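Local coordinates for D-3-phosphoglycerate dehydrogenase (Sulfolobus tokodaii, PDB 2EKL), which probably catalyses the NAD-dependent oxidation of D-3-phosphoglycerate, the step that leads into serine biosynthesis, at the interface of chains A and B. Coordinates in Å, arbitrary orientation; residue numbers count along the deposited sequence, not the author numbering. Chains: chain A/B, D-3-phosphoglycerate dehydrogenase.

The interface of chains A and B. Residues chain A 123, 126, 133-135; chain B 281-282, 284.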
# COMPACT_ATOMS: atom_id res chain seq x y z
N SER A 123 -4.38 10.61 -6.99
CA SER A 123 -5.08 11.25 -5.89
C SER A 123 -4.14 12.10 -5.04
O SER A 123 -4.48 13.23 -4.67
CB SER A 123 -5.76 10.19 -5.01
OG SER A 123 -6.59 10.77 -4.02
N LEU A 126 -3.15 15.25 -6.86
CA LEU A 126 -4.26 16.19 -6.84
C LEU A 126 -4.32 16.90 -5.49
O LEU A 126 -4.39 18.12 -5.42
CB LEU A 126 -5.58 15.46 -7.11
CG LEU A 126 -5.83 15.12 -8.58
CD1 LEU A 126 -6.92 14.08 -8.70
CD2 LEU A 126 -6.20 16.40 -9.32
N LYS A 133 -10.37 16.23 -5.50
CA LYS A 133 -11.33 15.55 -6.36
C LYS A 133 -11.19 14.05 -6.15
O LYS A 133 -10.08 13.52 -6.22
CB LYS A 133 -11.06 15.90 -7.82
CG LYS A 133 -11.92 15.14 -8.81
CD LYS A 133 -11.74 15.69 -10.22
CE LYS A 133 -10.30 15.59 -10.69
NZ LYS A 133 -10.13 16.23 -12.02
N LYS A 134 -12.30 13.38 -5.90
CA LYS A 134 -12.29 11.93 -5.69
C LYS A 134 -12.00 11.17 -6.98
O LYS A 134 -12.37 11.61 -8.07
CB LYS A 134 -13.63 11.47 -5.12
CG LYS A 134 -13.95 12.04 -3.74
CD LYS A 134 -15.29 11.50 -3.24
CE LYS A 134 -15.61 12.01 -1.84
NZ LYS A 134 -16.96 11.56 -1.38
N ILE A 135 -11.33 10.03 -6.85
CA ILE A 135 -10.98 9.18 -7.98
C ILE A 135 -11.38 7.75 -7.62
O ILE A 135 -11.10 7.29 -6.52
CB ILE A 135 -9.45 9.24 -8.26
CG1 ILE A 135 -9.07 8.23 -9.35
CG2 ILE A 135 -8.68 8.98 -6.99
CD1 ILE A 135 -9.70 8.53 -10.70
N THR B 281 -4.72 11.47 0.54
CA THR B 281 -5.52 11.02 -0.59
C THR B 281 -6.81 11.82 -0.45
O THR B 281 -7.18 12.24 0.65
CB THR B 281 -5.77 9.49 -0.59
OG1 THR B 281 -6.10 9.04 0.72
CG2 THR B 281 -4.52 8.76 -1.10
N THR B 282 -7.49 12.03 -1.57
CA THR B 282 -8.69 12.86 -1.61
C THR B 282 -10.02 12.23 -1.17
O THR B 282 -11.03 12.34 -1.87
CB THR B 282 -8.83 13.46 -3.02
OG1 THR B 282 -8.87 12.40 -3.98
CG2 THR B 282 -7.62 14.34 -3.34
N ILE B 284 -10.91 9.03 -0.83
CA ILE B 284 -11.28 7.97 -1.76
C ILE B 284 -11.47 6.61 -1.09
O ILE B 284 -11.55 5.59 -1.77
CB ILE B 284 -10.21 7.82 -2.87
CG1 ILE B 284 -8.84 7.51 -2.24
CG2 ILE B 284 -10.12 9.11 -3.69
CD1 ILE B 284 -7.74 7.26 -3.25
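Two groups of chain A grip the side-chain hydroxyl of B:Thr282. Its OG1 donates to the backbone carbonyl O of A:Lys133 at 2.8 Å and also pairs with the hydroxyl OG of A:Ser123 at 2.8 Å. The same serine OG accepts the backbone N-H of B:Thr282 at 2.9 Å, in a bond that is almost straight. OG thus bridges the amide and the hydroxyl of one residue, which probably holds the serine hydroxyl in one rotamer. Serine suits this place: on helix 120-128 its OG stands anti to the backbone N (chi1 -173°), and its short, slim side chain lets a partner backbone come close. Threonine suits the other side because OG1, set between its own backbone N and carbonyl carbon (chi1 57°), reaches both chain A oxygens, while methyl CG2 turns toward the helix backbone, 3.6 Å from the carbonyl O of A:Ser123. The hydroxyl meets the A:Lys133 carbonyl from above its plane, 52° out of it. Beside this polar cluster lies an apolar one. A:Ile135 and B:Ile284 run side by side, pointing the same way, and touch through their CG2 methyls at 3.6 Å. The other branch of B:Ile284 ends in CD1, which rests 3.9 Å from CB of A:Ser123; a beta-branched residue can thus serve loop and helix together. Next to A:Lys133, the side-chain CG of A:Lys134 lies 3.5 Å from the carbonyl O of B:Thr282. The patch, repeated by two-fold symmetry, fastens a helix and the following loop of one subunit onto a loop of the other, and probably helps hold the dimer together.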